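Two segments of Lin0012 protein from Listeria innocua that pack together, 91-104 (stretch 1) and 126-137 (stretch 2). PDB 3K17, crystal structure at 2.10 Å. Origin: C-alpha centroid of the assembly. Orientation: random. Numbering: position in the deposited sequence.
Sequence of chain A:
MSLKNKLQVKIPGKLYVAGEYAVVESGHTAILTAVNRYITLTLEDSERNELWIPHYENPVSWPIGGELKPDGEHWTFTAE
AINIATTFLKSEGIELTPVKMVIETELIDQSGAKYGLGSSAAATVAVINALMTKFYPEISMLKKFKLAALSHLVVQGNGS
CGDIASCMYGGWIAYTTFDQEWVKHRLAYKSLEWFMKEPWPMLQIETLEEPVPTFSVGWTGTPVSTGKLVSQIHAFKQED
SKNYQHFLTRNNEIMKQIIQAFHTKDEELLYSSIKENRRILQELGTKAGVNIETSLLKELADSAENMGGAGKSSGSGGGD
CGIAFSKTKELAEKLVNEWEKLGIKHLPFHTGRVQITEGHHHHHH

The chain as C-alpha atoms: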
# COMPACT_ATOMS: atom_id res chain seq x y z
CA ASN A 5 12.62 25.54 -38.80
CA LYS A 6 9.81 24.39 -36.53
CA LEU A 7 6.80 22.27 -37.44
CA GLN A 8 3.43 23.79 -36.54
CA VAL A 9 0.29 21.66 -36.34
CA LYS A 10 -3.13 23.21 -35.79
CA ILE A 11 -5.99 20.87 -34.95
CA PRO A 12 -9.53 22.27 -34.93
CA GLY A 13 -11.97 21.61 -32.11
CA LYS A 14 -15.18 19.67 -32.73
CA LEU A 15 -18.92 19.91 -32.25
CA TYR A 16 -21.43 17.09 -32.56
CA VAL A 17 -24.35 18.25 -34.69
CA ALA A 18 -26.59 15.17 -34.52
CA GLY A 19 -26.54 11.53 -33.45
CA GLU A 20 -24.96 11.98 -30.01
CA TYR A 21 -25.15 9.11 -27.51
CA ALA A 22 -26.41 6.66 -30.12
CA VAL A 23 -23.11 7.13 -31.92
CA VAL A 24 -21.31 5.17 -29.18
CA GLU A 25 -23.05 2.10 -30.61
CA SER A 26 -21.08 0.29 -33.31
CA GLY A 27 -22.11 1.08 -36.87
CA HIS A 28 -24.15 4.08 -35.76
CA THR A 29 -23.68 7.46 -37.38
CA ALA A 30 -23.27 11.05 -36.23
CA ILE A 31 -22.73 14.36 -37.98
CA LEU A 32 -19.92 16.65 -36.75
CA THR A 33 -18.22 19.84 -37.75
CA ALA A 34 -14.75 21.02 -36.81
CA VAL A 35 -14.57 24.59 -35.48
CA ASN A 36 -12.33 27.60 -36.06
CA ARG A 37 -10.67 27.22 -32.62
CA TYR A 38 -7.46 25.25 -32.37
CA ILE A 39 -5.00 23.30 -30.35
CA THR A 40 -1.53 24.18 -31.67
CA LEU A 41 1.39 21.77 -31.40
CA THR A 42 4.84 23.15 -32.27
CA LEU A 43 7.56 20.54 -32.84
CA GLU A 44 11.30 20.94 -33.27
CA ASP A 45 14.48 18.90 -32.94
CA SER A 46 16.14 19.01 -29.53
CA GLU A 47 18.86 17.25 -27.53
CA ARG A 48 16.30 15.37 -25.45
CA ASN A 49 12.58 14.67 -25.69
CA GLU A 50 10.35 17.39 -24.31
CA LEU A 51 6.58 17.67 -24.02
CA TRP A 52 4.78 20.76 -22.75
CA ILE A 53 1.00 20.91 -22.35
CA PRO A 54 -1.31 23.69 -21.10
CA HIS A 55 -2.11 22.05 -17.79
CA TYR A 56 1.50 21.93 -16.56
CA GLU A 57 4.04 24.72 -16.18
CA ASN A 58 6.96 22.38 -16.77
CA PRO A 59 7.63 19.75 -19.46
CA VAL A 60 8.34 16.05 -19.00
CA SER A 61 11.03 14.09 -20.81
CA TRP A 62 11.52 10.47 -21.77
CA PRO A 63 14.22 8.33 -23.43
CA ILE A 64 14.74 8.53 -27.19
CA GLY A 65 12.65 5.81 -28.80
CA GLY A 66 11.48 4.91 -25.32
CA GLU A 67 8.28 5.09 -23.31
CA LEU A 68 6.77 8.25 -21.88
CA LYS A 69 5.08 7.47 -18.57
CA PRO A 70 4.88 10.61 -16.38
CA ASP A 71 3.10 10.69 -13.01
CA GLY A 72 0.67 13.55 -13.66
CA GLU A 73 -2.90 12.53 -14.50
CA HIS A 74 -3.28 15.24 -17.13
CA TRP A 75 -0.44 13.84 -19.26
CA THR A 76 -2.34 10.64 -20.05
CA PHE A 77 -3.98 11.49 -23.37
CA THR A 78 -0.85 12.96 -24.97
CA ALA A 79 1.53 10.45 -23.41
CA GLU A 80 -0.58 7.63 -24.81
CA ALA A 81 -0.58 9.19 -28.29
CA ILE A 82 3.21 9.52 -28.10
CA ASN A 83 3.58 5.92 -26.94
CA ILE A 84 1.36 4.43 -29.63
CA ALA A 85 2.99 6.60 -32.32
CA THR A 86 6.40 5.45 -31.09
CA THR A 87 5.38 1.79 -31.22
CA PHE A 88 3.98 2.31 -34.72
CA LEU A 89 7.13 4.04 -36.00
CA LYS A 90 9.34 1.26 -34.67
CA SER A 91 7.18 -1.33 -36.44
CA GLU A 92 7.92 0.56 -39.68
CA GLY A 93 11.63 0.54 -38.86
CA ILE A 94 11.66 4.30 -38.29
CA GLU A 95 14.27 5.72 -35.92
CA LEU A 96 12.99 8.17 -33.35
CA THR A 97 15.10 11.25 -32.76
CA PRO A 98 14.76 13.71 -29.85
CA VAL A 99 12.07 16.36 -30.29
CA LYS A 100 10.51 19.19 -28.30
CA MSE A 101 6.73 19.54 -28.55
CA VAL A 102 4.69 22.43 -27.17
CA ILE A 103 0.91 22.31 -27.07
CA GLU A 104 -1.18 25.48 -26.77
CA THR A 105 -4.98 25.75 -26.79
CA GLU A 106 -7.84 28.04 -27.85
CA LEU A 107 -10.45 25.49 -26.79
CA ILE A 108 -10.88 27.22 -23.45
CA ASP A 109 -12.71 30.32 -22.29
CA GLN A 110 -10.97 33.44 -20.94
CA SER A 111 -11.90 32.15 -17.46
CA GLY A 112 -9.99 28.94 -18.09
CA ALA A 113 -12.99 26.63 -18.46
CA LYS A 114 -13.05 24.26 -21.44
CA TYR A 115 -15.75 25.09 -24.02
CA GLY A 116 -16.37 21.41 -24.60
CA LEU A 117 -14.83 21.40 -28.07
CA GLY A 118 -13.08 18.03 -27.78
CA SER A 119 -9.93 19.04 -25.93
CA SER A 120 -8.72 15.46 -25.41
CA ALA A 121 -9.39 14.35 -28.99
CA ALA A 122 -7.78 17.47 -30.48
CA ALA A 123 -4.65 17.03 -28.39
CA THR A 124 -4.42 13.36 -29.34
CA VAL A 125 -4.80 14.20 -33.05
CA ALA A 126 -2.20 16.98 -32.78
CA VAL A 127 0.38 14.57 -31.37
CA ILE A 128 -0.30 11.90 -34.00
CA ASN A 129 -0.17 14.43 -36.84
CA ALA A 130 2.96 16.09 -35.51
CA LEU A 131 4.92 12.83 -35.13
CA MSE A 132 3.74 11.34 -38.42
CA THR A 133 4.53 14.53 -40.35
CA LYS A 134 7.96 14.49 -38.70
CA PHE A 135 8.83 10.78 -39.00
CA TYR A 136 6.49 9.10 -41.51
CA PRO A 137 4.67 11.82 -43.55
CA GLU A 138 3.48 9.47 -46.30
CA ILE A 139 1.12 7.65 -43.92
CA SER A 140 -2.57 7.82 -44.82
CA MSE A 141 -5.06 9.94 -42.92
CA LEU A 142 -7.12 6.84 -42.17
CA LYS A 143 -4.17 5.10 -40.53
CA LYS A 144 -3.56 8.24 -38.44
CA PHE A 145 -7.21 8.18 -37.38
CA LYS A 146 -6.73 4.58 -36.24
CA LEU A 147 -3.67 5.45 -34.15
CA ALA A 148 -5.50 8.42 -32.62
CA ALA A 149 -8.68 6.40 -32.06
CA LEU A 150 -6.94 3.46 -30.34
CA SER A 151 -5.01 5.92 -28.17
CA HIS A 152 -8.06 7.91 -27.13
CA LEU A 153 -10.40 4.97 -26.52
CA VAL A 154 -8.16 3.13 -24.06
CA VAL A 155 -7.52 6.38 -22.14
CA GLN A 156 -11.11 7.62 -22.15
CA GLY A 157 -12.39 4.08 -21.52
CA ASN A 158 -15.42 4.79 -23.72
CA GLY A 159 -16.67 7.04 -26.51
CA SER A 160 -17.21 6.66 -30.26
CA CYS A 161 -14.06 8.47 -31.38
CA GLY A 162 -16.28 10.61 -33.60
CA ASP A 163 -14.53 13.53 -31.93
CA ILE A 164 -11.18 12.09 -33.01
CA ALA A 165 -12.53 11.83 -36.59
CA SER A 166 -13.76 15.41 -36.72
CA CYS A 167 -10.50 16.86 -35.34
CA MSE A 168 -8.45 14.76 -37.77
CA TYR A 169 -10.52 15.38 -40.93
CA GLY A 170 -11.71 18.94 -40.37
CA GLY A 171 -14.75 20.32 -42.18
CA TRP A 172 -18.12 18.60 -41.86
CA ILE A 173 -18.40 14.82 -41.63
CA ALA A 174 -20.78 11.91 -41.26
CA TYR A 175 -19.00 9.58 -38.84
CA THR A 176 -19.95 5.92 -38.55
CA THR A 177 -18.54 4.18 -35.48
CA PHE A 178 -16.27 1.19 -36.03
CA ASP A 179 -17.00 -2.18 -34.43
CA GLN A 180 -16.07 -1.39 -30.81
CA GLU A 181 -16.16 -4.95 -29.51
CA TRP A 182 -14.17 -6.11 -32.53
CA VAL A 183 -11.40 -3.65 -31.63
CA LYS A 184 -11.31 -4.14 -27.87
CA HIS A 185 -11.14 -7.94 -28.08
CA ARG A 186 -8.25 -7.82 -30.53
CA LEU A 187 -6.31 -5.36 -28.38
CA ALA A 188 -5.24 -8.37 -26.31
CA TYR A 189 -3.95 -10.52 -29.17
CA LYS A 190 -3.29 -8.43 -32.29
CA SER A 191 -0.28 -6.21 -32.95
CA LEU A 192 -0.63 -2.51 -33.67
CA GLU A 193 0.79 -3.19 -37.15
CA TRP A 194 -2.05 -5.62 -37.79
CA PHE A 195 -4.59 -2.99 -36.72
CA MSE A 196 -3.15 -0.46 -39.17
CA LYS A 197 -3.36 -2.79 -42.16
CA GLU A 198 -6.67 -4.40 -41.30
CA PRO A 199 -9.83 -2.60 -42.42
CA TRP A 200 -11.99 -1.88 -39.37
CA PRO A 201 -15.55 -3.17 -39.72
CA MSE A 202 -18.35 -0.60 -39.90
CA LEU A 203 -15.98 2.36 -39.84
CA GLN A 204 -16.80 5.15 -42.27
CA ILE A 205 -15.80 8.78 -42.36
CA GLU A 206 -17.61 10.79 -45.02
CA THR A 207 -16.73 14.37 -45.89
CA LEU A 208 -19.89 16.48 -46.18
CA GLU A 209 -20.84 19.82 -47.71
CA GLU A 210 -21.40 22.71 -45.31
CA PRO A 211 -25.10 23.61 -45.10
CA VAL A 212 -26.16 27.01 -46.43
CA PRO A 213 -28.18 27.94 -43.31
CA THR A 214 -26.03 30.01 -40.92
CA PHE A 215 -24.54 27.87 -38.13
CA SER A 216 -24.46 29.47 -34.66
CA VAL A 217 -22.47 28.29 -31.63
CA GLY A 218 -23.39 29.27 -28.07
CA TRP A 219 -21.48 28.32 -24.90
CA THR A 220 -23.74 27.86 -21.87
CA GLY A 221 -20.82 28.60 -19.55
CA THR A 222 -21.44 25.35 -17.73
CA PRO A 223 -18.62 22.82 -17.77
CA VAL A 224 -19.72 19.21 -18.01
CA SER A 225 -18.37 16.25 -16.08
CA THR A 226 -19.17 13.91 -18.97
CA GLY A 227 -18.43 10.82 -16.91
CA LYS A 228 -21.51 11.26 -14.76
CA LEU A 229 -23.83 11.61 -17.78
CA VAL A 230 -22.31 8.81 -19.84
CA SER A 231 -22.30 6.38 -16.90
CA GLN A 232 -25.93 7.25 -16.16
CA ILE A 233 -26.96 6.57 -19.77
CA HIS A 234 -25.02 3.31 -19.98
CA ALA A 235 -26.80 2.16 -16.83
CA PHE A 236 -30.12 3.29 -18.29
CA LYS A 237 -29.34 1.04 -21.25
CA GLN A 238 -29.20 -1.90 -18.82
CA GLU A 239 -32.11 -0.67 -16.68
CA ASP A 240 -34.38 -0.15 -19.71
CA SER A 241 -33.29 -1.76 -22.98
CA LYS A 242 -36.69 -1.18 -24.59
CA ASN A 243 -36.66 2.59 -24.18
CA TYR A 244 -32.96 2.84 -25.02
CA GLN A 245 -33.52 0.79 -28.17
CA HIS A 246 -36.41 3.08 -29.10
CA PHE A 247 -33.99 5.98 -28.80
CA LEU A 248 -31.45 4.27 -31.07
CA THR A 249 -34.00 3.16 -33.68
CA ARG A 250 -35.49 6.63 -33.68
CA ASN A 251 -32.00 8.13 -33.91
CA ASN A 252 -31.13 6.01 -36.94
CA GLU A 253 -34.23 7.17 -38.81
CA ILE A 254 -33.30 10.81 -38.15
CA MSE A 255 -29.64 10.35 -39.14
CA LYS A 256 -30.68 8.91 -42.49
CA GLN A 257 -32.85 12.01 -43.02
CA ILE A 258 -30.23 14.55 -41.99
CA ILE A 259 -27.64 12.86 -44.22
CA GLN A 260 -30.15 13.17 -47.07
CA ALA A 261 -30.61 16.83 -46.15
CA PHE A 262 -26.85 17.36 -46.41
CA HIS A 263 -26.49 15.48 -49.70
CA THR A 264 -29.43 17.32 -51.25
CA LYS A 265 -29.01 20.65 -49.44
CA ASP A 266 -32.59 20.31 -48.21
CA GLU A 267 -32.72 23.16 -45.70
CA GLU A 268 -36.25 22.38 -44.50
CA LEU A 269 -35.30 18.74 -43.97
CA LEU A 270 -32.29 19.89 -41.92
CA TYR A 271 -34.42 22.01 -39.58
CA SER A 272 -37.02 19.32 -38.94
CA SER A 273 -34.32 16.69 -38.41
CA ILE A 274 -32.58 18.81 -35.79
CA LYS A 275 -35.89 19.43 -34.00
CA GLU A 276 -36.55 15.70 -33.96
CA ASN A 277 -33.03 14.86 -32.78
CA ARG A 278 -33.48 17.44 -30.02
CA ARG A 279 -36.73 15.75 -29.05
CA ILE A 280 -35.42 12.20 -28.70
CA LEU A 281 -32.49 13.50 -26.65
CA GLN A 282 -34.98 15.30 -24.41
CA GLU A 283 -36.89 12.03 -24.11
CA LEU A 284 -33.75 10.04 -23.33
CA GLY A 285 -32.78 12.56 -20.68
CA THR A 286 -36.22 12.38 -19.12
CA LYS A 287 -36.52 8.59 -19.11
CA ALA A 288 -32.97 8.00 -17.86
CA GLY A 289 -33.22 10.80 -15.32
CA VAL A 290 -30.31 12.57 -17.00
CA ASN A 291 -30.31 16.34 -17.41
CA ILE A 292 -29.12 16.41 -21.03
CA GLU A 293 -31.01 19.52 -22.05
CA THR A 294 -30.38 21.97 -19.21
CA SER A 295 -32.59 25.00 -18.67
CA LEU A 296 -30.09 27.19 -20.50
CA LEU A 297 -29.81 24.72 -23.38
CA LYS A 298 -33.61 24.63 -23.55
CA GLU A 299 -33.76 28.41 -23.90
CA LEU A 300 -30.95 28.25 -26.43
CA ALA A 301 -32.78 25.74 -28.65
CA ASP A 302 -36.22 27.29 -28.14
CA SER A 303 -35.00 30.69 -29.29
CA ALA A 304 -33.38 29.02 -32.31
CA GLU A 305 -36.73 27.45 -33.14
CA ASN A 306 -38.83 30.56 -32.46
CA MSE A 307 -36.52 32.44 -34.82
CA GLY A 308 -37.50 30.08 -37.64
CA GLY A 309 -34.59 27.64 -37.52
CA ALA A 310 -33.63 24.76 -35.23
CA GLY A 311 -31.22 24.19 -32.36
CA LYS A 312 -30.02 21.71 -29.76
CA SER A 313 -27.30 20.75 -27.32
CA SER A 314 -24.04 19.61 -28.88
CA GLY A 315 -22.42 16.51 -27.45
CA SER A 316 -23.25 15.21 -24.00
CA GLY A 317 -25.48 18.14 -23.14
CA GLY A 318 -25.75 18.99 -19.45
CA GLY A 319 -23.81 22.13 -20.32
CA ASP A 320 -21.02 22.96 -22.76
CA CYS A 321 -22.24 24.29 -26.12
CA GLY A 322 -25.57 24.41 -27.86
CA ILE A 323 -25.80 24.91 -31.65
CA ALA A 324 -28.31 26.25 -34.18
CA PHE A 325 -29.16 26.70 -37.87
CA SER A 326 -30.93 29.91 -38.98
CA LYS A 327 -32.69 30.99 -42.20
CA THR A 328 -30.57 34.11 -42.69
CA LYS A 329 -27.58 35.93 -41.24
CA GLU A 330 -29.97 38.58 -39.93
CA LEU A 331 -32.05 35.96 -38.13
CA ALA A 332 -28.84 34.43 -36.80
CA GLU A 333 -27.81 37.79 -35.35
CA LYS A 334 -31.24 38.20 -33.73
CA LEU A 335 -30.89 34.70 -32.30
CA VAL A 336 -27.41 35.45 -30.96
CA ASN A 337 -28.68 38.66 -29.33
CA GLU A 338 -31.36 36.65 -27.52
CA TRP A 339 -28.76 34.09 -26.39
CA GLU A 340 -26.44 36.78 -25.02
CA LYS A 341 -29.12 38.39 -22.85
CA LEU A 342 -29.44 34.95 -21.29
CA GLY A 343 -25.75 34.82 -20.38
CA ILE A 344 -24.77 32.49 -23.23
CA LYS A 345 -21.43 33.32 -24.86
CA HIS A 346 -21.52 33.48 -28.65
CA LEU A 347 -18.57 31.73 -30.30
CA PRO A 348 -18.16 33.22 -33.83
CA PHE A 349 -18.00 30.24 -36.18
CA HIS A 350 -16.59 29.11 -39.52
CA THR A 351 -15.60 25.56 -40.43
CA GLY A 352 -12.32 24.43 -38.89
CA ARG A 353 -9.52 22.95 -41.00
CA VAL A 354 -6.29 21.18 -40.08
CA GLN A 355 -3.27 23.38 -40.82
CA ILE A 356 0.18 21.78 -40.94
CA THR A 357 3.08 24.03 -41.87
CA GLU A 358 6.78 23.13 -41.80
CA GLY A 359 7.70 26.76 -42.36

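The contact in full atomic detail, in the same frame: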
# COMPACT_ATOMS: atom_id res chain seq x y z
N SER A 91 7.64 -0.20 -35.65
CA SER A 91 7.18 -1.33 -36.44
C SER A 91 7.50 -1.08 -37.91
O SER A 91 7.66 -2.02 -38.68
CB SER A 91 5.67 -1.56 -36.27
OG SER A 91 4.91 -0.54 -36.87
N GLU A 92 7.59 0.19 -38.30
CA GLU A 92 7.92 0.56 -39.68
C GLU A 92 9.43 0.71 -39.85
O GLU A 92 9.90 1.08 -40.92
CB GLU A 92 7.23 1.87 -40.08
CG GLU A 92 5.74 1.75 -40.33
CD GLU A 92 5.41 0.81 -41.49
OE1 GLU A 92 6.09 0.91 -42.54
OE2 GLU A 92 4.48 -0.01 -41.35
N GLY A 93 10.18 0.43 -38.79
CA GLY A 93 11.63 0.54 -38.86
C GLY A 93 12.11 1.98 -38.88
O GLY A 93 13.21 2.27 -39.37
N ILE A 94 11.31 2.89 -38.34
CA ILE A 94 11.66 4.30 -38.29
C ILE A 94 12.40 4.62 -36.99
O ILE A 94 11.98 4.20 -35.91
CB ILE A 94 10.41 5.20 -38.35
CG1 ILE A 94 9.63 4.91 -39.63
CG2 ILE A 94 10.81 6.67 -38.26
CD1 ILE A 94 10.44 5.09 -40.89
N GLU A 95 13.50 5.36 -37.10
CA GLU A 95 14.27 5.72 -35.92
C GLU A 95 13.80 7.03 -35.31
O GLU A 95 13.78 8.07 -35.97
CB GLU A 95 15.76 5.85 -36.24
CG GLU A 95 16.59 6.29 -35.03
CD GLU A 95 18.04 6.61 -35.38
OE1 GLU A 95 18.28 7.51 -36.22
OE2 GLU A 95 18.95 5.97 -34.81
N LEU A 96 13.43 6.97 -34.04
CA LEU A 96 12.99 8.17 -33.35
C LEU A 96 14.19 9.02 -32.97
O LEU A 96 15.24 8.50 -32.56
CB LEU A 96 12.18 7.80 -32.11
CG LEU A 96 10.78 7.34 -32.48
CD1 LEU A 96 10.27 6.35 -31.46
CD2 LEU A 96 9.86 8.55 -32.58
N THR A 97 14.05 10.33 -33.13
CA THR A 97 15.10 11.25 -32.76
C THR A 97 14.48 12.21 -31.76
O THR A 97 13.27 12.43 -31.78
CB THR A 97 15.64 12.02 -33.99
OG1 THR A 97 14.55 12.67 -34.65
CG2 THR A 97 16.31 11.04 -34.96
N PRO A 98 15.29 12.78 -30.85
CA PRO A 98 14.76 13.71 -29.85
C PRO A 98 14.04 14.93 -30.39
O PRO A 98 14.55 15.62 -31.28
CB PRO A 98 16.01 14.07 -29.03
CG PRO A 98 17.14 13.86 -30.00
CD PRO A 98 16.74 12.59 -30.70
N VAL A 99 12.85 15.20 -29.87
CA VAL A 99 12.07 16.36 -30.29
C VAL A 99 11.39 17.07 -29.12
O VAL A 99 11.07 16.46 -28.10
CB VAL A 99 10.96 15.98 -31.30
CG1 VAL A 99 11.57 15.35 -32.55
CG2 VAL A 99 9.95 15.05 -30.66
N LYS A 100 11.19 18.37 -29.29
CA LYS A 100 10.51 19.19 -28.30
C LYS A 100 9.15 19.52 -28.87
O LYS A 100 9.05 19.97 -30.01
CB LYS A 100 11.29 20.48 -28.03
CG LYS A 100 10.52 21.53 -27.25
CD LYS A 100 11.38 22.78 -27.02
CE LYS A 100 10.56 23.89 -26.38
NZ LYS A 100 11.37 25.11 -26.09
N MSE A 101 8.10 19.27 -28.10
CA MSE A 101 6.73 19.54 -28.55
C MSE A 101 6.01 20.41 -27.53
O MSE A 101 5.99 20.09 -26.33
CB MSE A 101 5.96 18.23 -28.75
CG MSE A 101 6.45 17.38 -29.92
SE MSE A 101 5.39 15.76 -30.13
CE MSE A 101 6.35 14.63 -28.88
N VAL A 102 5.42 21.49 -28.01
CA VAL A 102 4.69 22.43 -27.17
C VAL A 102 3.25 22.56 -27.63
O VAL A 102 2.99 22.97 -28.76
CB VAL A 102 5.34 23.83 -27.20
CG1 VAL A 102 4.50 24.81 -26.39
CG2 VAL A 102 6.77 23.76 -26.65
N ILE A 103 2.32 22.22 -26.75
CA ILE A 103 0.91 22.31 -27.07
C ILE A 103 0.25 23.52 -26.42
O ILE A 103 0.38 23.74 -25.22
CB ILE A 103 0.16 21.04 -26.63
CG1 ILE A 103 0.71 19.83 -27.39
CG2 ILE A 103 -1.35 21.20 -26.88
CD1 ILE A 103 0.03 18.51 -27.06
N GLU A 104 -0.46 24.30 -27.24
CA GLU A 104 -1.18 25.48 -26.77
C GLU A 104 -2.64 25.23 -27.13
O GLU A 104 -2.92 24.43 -28.02
CB GLU A 104 -0.70 26.74 -27.47
CG GLU A 104 0.76 27.10 -27.25
CD GLU A 104 1.24 28.17 -28.22
OE1 GLU A 104 1.33 27.89 -29.45
OE2 GLU A 104 1.52 29.30 -27.77
N ALA A 126 -3.34 16.10 -32.55
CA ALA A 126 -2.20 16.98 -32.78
C ALA A 126 -0.89 16.21 -32.62
O ALA A 126 0.04 16.36 -33.42
CB ALA A 126 -2.24 18.17 -31.80
N VAL A 127 -0.82 15.36 -31.59
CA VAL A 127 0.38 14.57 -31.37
C VAL A 127 0.61 13.59 -32.53
O VAL A 127 1.72 13.50 -33.07
CB VAL A 127 0.28 13.78 -30.03
CG1 VAL A 127 1.40 12.73 -29.94
CG2 VAL A 127 0.36 14.75 -28.85
N ILE A 128 -0.44 12.87 -32.92
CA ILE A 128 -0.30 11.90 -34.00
C ILE A 128 0.14 12.60 -35.29
O ILE A 128 1.07 12.16 -35.96
CB ILE A 128 -1.62 11.12 -34.25
CG1 ILE A 128 -1.98 10.30 -33.00
CG2 ILE A 128 -1.48 10.22 -35.49
CD1 ILE A 128 -0.91 9.30 -32.56
N ASN A 129 -0.53 13.70 -35.64
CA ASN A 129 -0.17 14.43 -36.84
C ASN A 129 1.23 14.98 -36.80
O ASN A 129 1.96 14.90 -37.79
CB ASN A 129 -1.15 15.57 -37.12
CG ASN A 129 -2.28 15.14 -38.01
OD1 ASN A 129 -2.13 14.22 -38.81
ND2 ASN A 129 -3.42 15.81 -37.90
N ALA A 130 1.62 15.53 -35.65
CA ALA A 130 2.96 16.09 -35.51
C ALA A 130 4.06 15.04 -35.66
O ALA A 130 5.06 15.28 -36.33
CB ALA A 130 3.10 16.79 -34.16
N LEU A 131 3.89 13.87 -35.05
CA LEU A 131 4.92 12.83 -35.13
C LEU A 131 4.94 12.13 -36.48
O LEU A 131 6.00 11.71 -36.95
CB LEU A 131 4.75 11.80 -34.01
CG LEU A 131 5.07 12.33 -32.59
CD1 LEU A 131 4.72 11.29 -31.54
CD2 LEU A 131 6.54 12.70 -32.51
N MSE A 132 3.78 11.98 -37.11
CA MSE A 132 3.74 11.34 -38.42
C MSE A 132 4.34 12.29 -39.46
O MSE A 132 5.11 11.86 -40.32
CB MSE A 132 2.32 10.96 -38.81
CG MSE A 132 1.72 9.82 -37.98
SE MSE A 132 2.80 8.21 -37.90
CE MSE A 132 3.75 8.57 -36.23
N THR A 133 4.00 13.57 -39.39
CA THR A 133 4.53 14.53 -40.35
C THR A 133 6.05 14.56 -40.23
O THR A 133 6.77 14.65 -41.23
CB THR A 133 3.98 15.96 -40.10
OG1 THR A 133 2.56 15.96 -40.27
CG2 THR A 133 4.59 16.95 -41.09
N LYS A 134 6.53 14.46 -39.00
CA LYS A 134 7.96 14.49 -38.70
C LYS A 134 8.73 13.21 -39.03
O LYS A 134 9.86 13.27 -39.50
CB LYS A 134 8.16 14.83 -37.22
CG LYS A 134 9.60 14.76 -36.73
CD LYS A 134 10.46 15.85 -37.34
CE LYS A 134 11.87 15.83 -36.77
NZ LYS A 134 12.74 16.88 -37.36
N PHE A 135 8.13 12.05 -38.78
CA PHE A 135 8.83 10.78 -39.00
C PHE A 135 8.32 9.83 -40.08
O PHE A 135 9.05 8.95 -40.51
CB PHE A 135 8.88 10.00 -37.67
CG PHE A 135 9.66 10.70 -36.58
CD1 PHE A 135 11.05 10.72 -36.61
CD2 PHE A 135 8.99 11.34 -35.54
CE1 PHE A 135 11.77 11.38 -35.61
CE2 PHE A 135 9.70 12.00 -34.53
CZ PHE A 135 11.09 12.02 -34.57
N TYR A 136 7.08 10.00 -40.52
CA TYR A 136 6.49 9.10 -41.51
C TYR A 136 5.34 9.83 -42.20
O TYR A 136 4.19 9.38 -42.17
CB TYR A 136 5.98 7.85 -40.80
CG TYR A 136 5.58 6.69 -41.68
CD1 TYR A 136 6.51 6.03 -42.48
CD2 TYR A 136 4.27 6.22 -41.69
CE1 TYR A 136 6.14 4.93 -43.27
CE2 TYR A 136 3.89 5.13 -42.46
CZ TYR A 136 4.83 4.49 -43.25
OH TYR A 136 4.45 3.42 -44.03
N PRO A 137 5.64 10.97 -42.85
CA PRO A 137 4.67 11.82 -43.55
C PRO A 137 3.79 11.19 -44.63
O PRO A 137 2.70 11.69 -44.90
CB PRO A 137 5.53 12.96 -44.09
CG PRO A 137 6.85 12.30 -44.32
CD PRO A 137 7.01 11.45 -43.08

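The strand of stretch 1, 99-104, runs nearly antiparallel to helix 126-135, their directions 148° apart and their axes 10.7 Å apart at closest approach. That spacing leaves room for one layer of side chains, and alternation in the strand selects it: Val-99, Met-101 and Ile-103 point toward the helix, while Lys-100, Val-102 and Glu-104 stay out of reach. Two rungs of the layer are selenomethionine Met-101 SE, 4.0 Å from Leu-131 CD2, and Ile-103 CD1, 4.2 Å from Val-127 CG2.

Phe-135, at the helix's C-terminal end, covers the most surface, and residues 94-97 line one side and an edge of its ring. Leu-96 CD2 sits over one face, 4.0 Å from Phe-135 CE2, a CH-pi contact that suits a methyl against the pi cloud. Thr-97 OG1 lies near the ring plane, 3.2 Å from Phe-135 CE1, where the oxygen meets the slightly positive edge. Val-99 CG1 approaches Phe-135 CZ at 3.9 Å, and Ile-94 CG2 reaches Phe-135 CB, also at 3.9 Å.

Tyr-136, just past the helix, extends the contact: Ile-94 CD1 lies 4.3 Å from Tyr-136 CD1, and Glu-92 lays its CG over one ring face. The rule here is apolar fit around an aromatic anchor.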